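Putative ABC transporter subunit, substrate-binding component (Rhodopseudomonas palustris, PDB 4EVR) probably serves as the substrate-binding component of an ABC transporter of the leucine-binding protein family, and holds benzoic acid between its two lobes. Local coordinates at residues Gly20-Tyr25 / Val61-Ala66; Lys153-Thr158 / Leu205-Val210. All coordinates share one frame; numbering follows the deposited sequence.

Contact 1: Gly20-Tyr25 / Val61-Ala66; sequences GLLLPY and VDDESA
Leu22 and Leu23 run parallel to Val61 and Asp62 as neighbouring strands of one lobe's alpha/beta sheet, in the periplasmic binding protein fold. The backbone ladder begins with Val61 N on Leu21 O and continues with Leu23 N on Val61 O (3.2 Å), both bonds close to straight. Past the last bridge Asp63 N still reaches Leu23 O. Branched aliphatic side chains suit the face shared by Leu22 and Val61: CD1 of Leu22 lies 3.7 Å from Val61 CG1 and also rests on Asp63 CB, beneath helix 67-79.

Where the strands end, two aspartates take over, each closing an Asx turn. Asp62 holds CG anti to its own nitrogen (chi1 -177°), which carries OD1 to Tyr25 N at 2.8 Å; Glu64 N grips the same oxygen from the opposite face of the carboxylate. Asp62 OD2 bonds to Ser26 OG, a second hold on the carboxylate. Tyr25 brings its ring edge toward Val61 O, while its hydroxyl bonds to Thr37 of helix 30-46.

Asp63 lies alongside Pro24, a residue with no N-H to offer, and Asp63 OD2 bonds to Thr89 OG1. Near the benzoic acid pocket, Ser65 OG touches Pro24 CB, and Ser65 N meets Asp63 OD1 at 2.7 Å on the anti side, 33° out of the carboxylate plane.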
ATOM      1  N   GLY A  20     -18.564   2.734   1.853  1.00 31.93           N
ATOM      2  CA  GLY A  20     -17.992   3.872   2.522  1.00 30.68           C
ATOM      3  C   GLY A  20     -16.524   3.895   2.203  1.00 32.36           C
ATOM      4  O   GLY A  20     -15.873   2.863   2.353  1.00 32.98           O
ATOM      5  N   LEU A  21     -16.005   5.016   1.647  1.00 27.96           N
ATOM      6  CA  LEU A  21     -14.588   5.102   1.285  1.00 25.09           C
ATOM      7  C   LEU A  21     -13.907   6.091   2.172  1.00 28.45           C
ATOM      8  O   LEU A  21     -14.171   7.278   2.004  1.00 31.08           O
ATOM      9  CB  LEU A  21     -14.363   5.593  -0.166  1.00 27.26           C
ATOM     10  CG  LEU A  21     -14.740   4.807  -1.337  1.00 35.97           C
ATOM     11  CD1 LEU A  21     -14.071   5.391  -2.601  1.00 33.06           C
ATOM     12  CD2 LEU A  21     -14.358   3.327  -1.193  1.00 39.46           C
ATOM     13  N   LEU A  22     -13.072   5.650   3.108  1.00 25.02           N
ATOM     14  CA  LEU A  22     -12.285   6.534   3.979  1.00 24.25           C
ATOM     15  C   LEU A  22     -10.885   6.624   3.425  1.00 25.00           C
ATOM     16  O   LEU A  22     -10.145   5.647   3.542  1.00 24.10           O
ATOM     17  CB  LEU A  22     -12.249   5.979   5.392  1.00 24.85           C
ATOM     18  CG  LEU A  22     -11.618   6.943   6.427  1.00 28.46           C
ATOM     19  CD1 LEU A  22     -12.419   8.250   6.543  1.00 29.99           C
ATOM     20  CD2 LEU A  22     -11.393   6.259   7.776  1.00 30.49           C
ATOM     21  N   LEU A  23     -10.535   7.744   2.754  1.00 20.68           N
ATOM     22  CA  LEU A  23      -9.272   7.892   2.107  1.00 17.30           C
ATOM     23  C   LEU A  23      -8.793   9.306   2.201  1.00 23.71           C
ATOM     24  O   LEU A  23      -9.571  10.232   2.405  1.00 23.11           O
ATOM     25  CB  LEU A  23      -9.405   7.530   0.614  1.00 15.66           C
ATOM     26  CG  LEU A  23      -9.687   6.054   0.313  1.00 18.13           C
ATOM     27  CD1 LEU A  23     -10.018   5.899  -1.172  1.00 18.22           C
ATOM     28  CD2 LEU A  23      -8.500   5.179   0.706  1.00 20.47           C
ATOM     29  N   PRO A  24      -7.507   9.498   1.984  1.00 17.49           N
ATOM     30  CA  PRO A  24      -6.978  10.851   1.989  1.00 17.12           C
ATOM     31  C   PRO A  24      -7.264  11.526   0.651  1.00 21.46           C
ATOM     32  O   PRO A  24      -6.721  11.113  -0.377  1.00 22.94           O
ATOM     33  CB  PRO A  24      -5.484  10.636   2.179  1.00 18.60           C
ATOM     34  CG  PRO A  24      -5.182   9.336   1.689  1.00 19.93           C
ATOM     35  CD  PRO A  24      -6.434   8.498   1.849  1.00 20.39           C
ATOM     36  N   TYR A  25      -8.083  12.580   0.646  1.00 18.11           N
ATOM     37  CA  TYR A  25      -8.333  13.359  -0.592  1.00 18.06           C
ATOM     38  C   TYR A  25      -7.624  14.724  -0.516  1.00 22.36           C
ATOM     39  O   TYR A  25      -7.816  15.603  -1.357  1.00 23.03           O
ATOM     40  CB  TYR A  25      -9.801  13.491  -0.826  1.00 18.96           C
ATOM     41  CG  TYR A  25     -10.412  12.148  -1.156  1.00 23.79           C
ATOM     42  CD1 TYR A  25     -10.183  11.546  -2.387  1.00 22.86           C
ATOM     43  CD2 TYR A  25     -11.313  11.532  -0.289  1.00 24.52           C
ATOM     44  CE1 TYR A  25     -10.768  10.322  -2.716  1.00 22.74           C
ATOM     45  CE2 TYR A  25     -11.885  10.299  -0.597  1.00 22.65           C
ATOM     46  CZ  TYR A  25     -11.621   9.703  -1.829  1.00 21.92           C
ATOM     47  OH  TYR A  25     -12.233   8.509  -2.157  1.00 22.04           O
ATOM     48  N   VAL A  61     -15.231   9.985   2.146  1.00 26.84           N
ATOM     49  CA  VAL A  61     -14.900  10.811   3.310  1.00 27.03           C
ATOM     50  C   VAL A  61     -13.399  11.046   3.312  1.00 26.36           C
ATOM     51  O   VAL A  61     -12.590  10.094   3.316  1.00 26.01           O
ATOM     52  CB  VAL A  61     -15.372  10.151   4.643  1.00 29.93           C
ATOM     53  CG1 VAL A  61     -14.873  10.915   5.869  1.00 29.80           C
ATOM     54  CG2 VAL A  61     -16.892  10.020   4.703  1.00 30.77           C
ATOM     55  N   ASP A  62     -13.001  12.307   3.374  1.00 23.87           N
ATOM     56  CA  ASP A  62     -11.540  12.630   3.435  1.00 19.59           C
ATOM     57  C   ASP A  62     -11.025  12.430   4.891  1.00 26.41           C
ATOM     58  O   ASP A  62     -11.440  13.160   5.832  1.00 24.32           O
ATOM     59  CB  ASP A  62     -11.319  14.097   2.995  1.00 21.25           C
ATOM     60  CG  ASP A  62      -9.885  14.564   2.931  1.00 24.40           C
ATOM     61  OD1 ASP A  62      -8.949  13.700   3.110  1.00 20.84           O
ATOM     62  OD2 ASP A  62      -9.660  15.770   2.605  1.00 26.42           O
ATOM     63  N   ASP A  63     -10.124  11.507   5.082  1.00 22.69           N
ATOM     64  CA  ASP A  63      -9.543  11.308   6.402  1.00 22.58           C
ATOM     65  C   ASP A  63      -8.393  12.285   6.670  1.00 23.85           C
ATOM     66  O   ASP A  63      -7.863  12.279   7.772  1.00 25.78           O
ATOM     67  CB  ASP A  63      -9.095   9.882   6.653  1.00 23.48           C
ATOM     68  CG  ASP A  63      -7.990   9.312   5.794  1.00 28.36           C
ATOM     69  OD1 ASP A  63      -7.115  10.065   5.373  1.00 28.45           O
ATOM     70  OD2 ASP A  63      -7.950   8.097   5.641  1.00 46.73           O
ATOM     71  N   GLU A  64      -7.901  12.990   5.647  1.00 22.10           N
ATOM     72  CA  GLU A  64      -6.819  13.961   5.787  1.00 23.22           C
ATOM     73  C   GLU A  64      -5.556  13.336   6.398  1.00 28.33           C
ATOM     74  O   GLU A  64      -4.687  14.103   6.833  1.00 28.94           O
ATOM     75  CB  GLU A  64      -7.282  15.123   6.665  1.00 24.91           C
ATOM     76  CG  GLU A  64      -8.580  15.722   6.147  1.00 34.07           C
ATOM     77  CD  GLU A  64      -8.811  17.068   6.786  1.00 59.41           C
ATOM     78  OE1 GLU A  64      -8.044  18.017   6.506  1.00 60.35           O
ATOM     79  OE2 GLU A  64      -9.758  17.167   7.588  1.00 47.06           O
ATOM     80  N   SER A  65      -5.395  11.973   6.341  1.00 24.28           N
ATOM     81  CA  SER A  65      -4.258  11.294   7.021  1.00 23.60           C
ATOM     82  C   SER A  65      -4.077  11.822   8.405  1.00 23.85           C
ATOM     83  O   SER A  65      -2.947  12.009   8.861  1.00 24.49           O
ATOM     84  CB  SER A  65      -2.963  11.444   6.224  1.00 20.32           C
ATOM     85  OG  SER A  65      -3.166  10.822   4.961  1.00 23.44           O
ATOM     86  N   ALA A  66      -5.189  12.026   9.131  1.00 25.76           N
ATOM     87  CA  ALA A  66      -5.184  12.668  10.457  1.00 26.13           C
ATOM     88  C   ALA A  66      -5.724  11.688  11.521  1.00 30.74           C
ATOM     89  O   ALA A  66      -6.913  11.627  11.732  1.00 30.68           O
ATOM     90  CB  ALA A  66      -6.026  13.960  10.442  1.00 28.63           C
TER

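Contact 2: Lys153-Thr158 / Leu205-Val210; sequences KAVTVT and LKPDCV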
ATOM      1  N   LYS A 153      26.253  -0.869   4.784  1.00 34.36           N
ATOM      2  CA  LYS A 153      26.259   0.254   5.723  1.00 34.22           C
ATOM      3  C   LYS A 153      25.172   1.277   5.386  1.00 36.31           C
ATOM      4  O   LYS A 153      25.383   2.149   4.538  1.00 35.94           O
ATOM      5  CB  LYS A 153      27.652   0.900   5.688  1.00 36.21           C
ATOM      6  CG  LYS A 153      27.876   2.009   6.703  1.00 46.53           C
ATOM      7  CD  LYS A 153      29.180   2.729   6.436  1.00 43.80           C
ATOM      8  CE  LYS A 153      29.405   3.844   7.430  1.00 57.62           C
ATOM      9  NZ  LYS A 153      30.607   4.668   7.113  1.00 73.02           N
ATOM     10  N   ALA A 154      24.020   1.187   6.059  1.00 33.77           N
ATOM     11  CA  ALA A 154      22.871   2.023   5.705  1.00 30.86           C
ATOM     12  C   ALA A 154      22.538   3.084   6.694  1.00 33.20           C
ATOM     13  O   ALA A 154      22.789   2.953   7.863  1.00 31.66           O
ATOM     14  CB  ALA A 154      21.654   1.149   5.547  1.00 30.80           C
ATOM     15  N   VAL A 155      21.906   4.157   6.190  1.00 30.67           N
ATOM     16  CA  VAL A 155      21.213   5.176   6.945  1.00 28.65           C
ATOM     17  C   VAL A 155      19.768   5.042   6.524  1.00 28.62           C
ATOM     18  O   VAL A 155      19.538   4.932   5.331  1.00 27.01           O
ATOM     19  CB  VAL A 155      21.766   6.613   6.680  1.00 33.03           C
ATOM     20  CG1 VAL A 155      20.777   7.693   7.106  1.00 32.14           C
ATOM     21  CG2 VAL A 155      23.098   6.803   7.366  1.00 33.71           C
ATOM     22  N   THR A 156      18.804   5.005   7.462  1.00 25.86           N
ATOM     23  CA  THR A 156      17.364   4.992   7.096  1.00 24.23           C
ATOM     24  C   THR A 156      16.790   6.402   7.277  1.00 26.44           C
ATOM     25  O   THR A 156      17.300   7.210   8.092  1.00 23.99           O
ATOM     26  CB  THR A 156      16.569   3.953   7.879  1.00 31.20           C
ATOM     27  OG1 THR A 156      16.366   4.404   9.216  1.00 26.24           O
ATOM     28  CG2 THR A 156      17.260   2.578   7.877  1.00 29.55           C
ATOM     29  N   VAL A 157      15.804   6.750   6.467  1.00 23.18           N
ATOM     30  CA  VAL A 157      15.156   8.053   6.564  1.00 24.66           C
ATOM     31  C   VAL A 157      13.651   7.830   6.345  1.00 26.36           C
ATOM     32  O   VAL A 157      13.269   7.274   5.327  1.00 22.24           O
ATOM     33  CB  VAL A 157      15.661   9.149   5.606  1.00 32.22           C
ATOM     34  CG1 VAL A 157      15.080  10.536   6.026  1.00 31.61           C
ATOM     35  CG2 VAL A 157      17.145   9.206   5.590  1.00 36.16           C
ATOM     36  N   THR A 158      12.801   8.296   7.245  1.00 22.28           N
ATOM     37  CA  THR A 158      11.354   8.156   7.039  1.00 21.06           C
ATOM     38  C   THR A 158      10.600   9.110   7.952  1.00 24.94           C
ATOM     39  O   THR A 158      11.206   9.844   8.700  1.00 22.88           O
ATOM     40  CB  THR A 158      10.908   6.684   7.288  1.00 22.94           C
ATOM     41  OG1 THR A 158       9.575   6.487   6.846  1.00 21.54           O
ATOM     42  CG2 THR A 158      11.020   6.275   8.695  1.00 26.35           C
ATOM     43  N   LEU A 205      27.625  10.992   7.478  1.00 41.07           N
ATOM     44  CA  LEU A 205      27.749   9.623   7.988  1.00 41.62           C
ATOM     45  C   LEU A 205      28.330   8.679   6.949  1.00 45.93           C
ATOM     46  O   LEU A 205      28.691   7.567   7.299  1.00 44.73           O
ATOM     47  CB  LEU A 205      26.408   9.111   8.495  1.00 39.56           C
ATOM     48  CG  LEU A 205      25.813   9.903   9.685  1.00 44.59           C
ATOM     49  CD1 LEU A 205      24.389   9.562   9.923  1.00 43.73           C
ATOM     50  CD2 LEU A 205      26.598   9.620  10.961  1.00 46.61           C
ATOM     51  N   LYS A 206      28.421   9.117   5.689  1.00 41.87           N
ATOM     52  CA  LYS A 206      29.005   8.351   4.574  1.00 42.07           C
ATOM     53  C   LYS A 206      28.527   6.885   4.510  1.00 41.13           C
ATOM     54  O   LYS A 206      29.322   5.976   4.522  1.00 42.49           O
ATOM     55  CB  LYS A 206      30.517   8.410   4.626  1.00 46.02           C
ATOM     56  CG  LYS A 206      31.057   9.838   4.549  1.00 67.10           C
ATOM     57  CD  LYS A 206      32.571   9.892   4.663  1.00 76.10           C
ATOM     58  CE  LYS A 206      33.110  11.283   4.431  1.00 89.77           C
ATOM     59  NZ  LYS A 206      34.591  11.274   4.234  1.00105.60           N
ATOM     60  N   PRO A 207      27.224   6.592   4.457  1.00 34.34           N
ATOM     61  CA  PRO A 207      26.828   5.186   4.275  1.00 32.36           C
ATOM     62  C   PRO A 207      27.103   4.732   2.843  1.00 36.25           C
ATOM     63  O   PRO A 207      27.307   5.589   1.987  1.00 40.07           O
ATOM     64  CB  PRO A 207      25.334   5.243   4.535  1.00 29.64           C
ATOM     65  CG  PRO A 207      24.947   6.601   3.957  1.00 33.95           C
ATOM     66  CD  PRO A 207      26.050   7.488   4.447  1.00 34.18           C
ATOM     67  N   ASP A 208      26.933   3.448   2.536  1.00 36.05           N
ATOM     68  CA  ASP A 208      27.024   3.004   1.143  1.00 35.77           C
ATOM     69  C   ASP A 208      25.618   2.963   0.501  1.00 35.30           C
ATOM     70  O   ASP A 208      25.506   2.632  -0.670  1.00 31.99           O
ATOM     71  CB  ASP A 208      27.753   1.653   0.979  1.00 40.23           C
ATOM     72  CG  ASP A 208      27.189   0.430   1.676  1.00 47.55           C
ATOM     73  OD1 ASP A 208      26.045   0.486   2.156  1.00 45.59           O
ATOM     74  OD2 ASP A 208      27.859  -0.620   1.663  1.00 43.70           O
ATOM     75  N   CYS A 209      24.560   3.222   1.293  1.00 30.50           N
ATOM     76  CA  CYS A 209      23.177   3.267   0.805  1.00 29.80           C
ATOM     77  C   CYS A 209      22.297   3.978   1.771  1.00 32.93           C
ATOM     78  O   CYS A 209      22.611   4.056   2.943  1.00 30.60           O
ATOM     79  CB  CYS A 209      22.626   1.859   0.539  1.00 30.62           C
ATOM     80  SG  CYS A 209      22.599   0.799   2.013  1.00 35.10           S
ATOM     81  N   VAL A 210      21.169   4.479   1.257  1.00 27.20           N
ATOM     82  CA  VAL A 210      20.083   5.081   1.999  1.00 25.36           C
ATOM     83  C   VAL A 210      18.798   4.290   1.694  1.00 28.94           C
ATOM     84  O   VAL A 210      18.525   3.988   0.529  1.00 26.46           O
ATOM     85  CB  VAL A 210      19.899   6.584   1.646  1.00 27.39           C
ATOM     86  CG1 VAL A 210      18.605   7.112   2.236  1.00 23.55           C
ATOM     87  CG2 VAL A 210      21.089   7.382   2.149  1.00 29.18           C
TER
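Lys153 and Asp208 clasp each other where two parallel strands of the other lobe's sheet begin side by side, in the alpha/beta layering of periplasmic binding proteins. Asp208 N donates to Lys153 O at 2.8 Å, and Lys153 N returns a bond to Asp208 OD1 at 3.0 Å, tilted well above the carboxylate. The second bond depends on the side chain: CG sits between the residue's own nitrogen and carbonyl carbon (chi1 60°), which brings OD1 to Lys153 N; OD2 takes Lys152 N, so both carboxylate oxygens accept from backbone.

The extended Lys153 side chain runs past Pro207 to the end of helix 196-205. There NZ bonds to Lys206 O at 3.2 Å, from above that carbonyl's plane, and weakly to Leu205 O; a long cation suits carbonyls at a helix C-terminus, whose partial negative charge it probably offsets. A methionine in its place would probably leave the carbonyls of Leu205 and Lys206 without this charged donor and the helix end less firmly tied to the strand.

Further along, the ladder carries a weak bond from Val155 N to Cys209 O, supplemented by a CA-H...O contact from Val210 CA to Val155 O. Compact apolar groups fill both faces. Val155 CG2 meets Pro207 CG at 3.9 Å and Leu205 CD1 beside it, with Ile202 of helix 196-205 packed on the same face; on the other, toward helix 162-177, Ala154 CB meets Cys209 SG at 3.7 Å.

Contacts 1 and 2 are equivalent in kind but sit in separate sheets, their centres 33 Å apart and their nearest atoms about 13 Å apart, and they share no strand or helix. Each pairs neighbouring parallel strands, and most residues touching in either are buried. They differ in which strand end is concerned. Contact 1 takes in the C-terminal ends, which lead into loops toward the benzoic acid, and there aspartates accept backbone N-H groups as the chain turns. Contact 2 centres on the N-terminal beginnings, farther from the centre of the chain, where a partly exposed lysine reaches a helix end and a partly exposed aspartate binds backbone N-H groups at the start of the neighbouring strand.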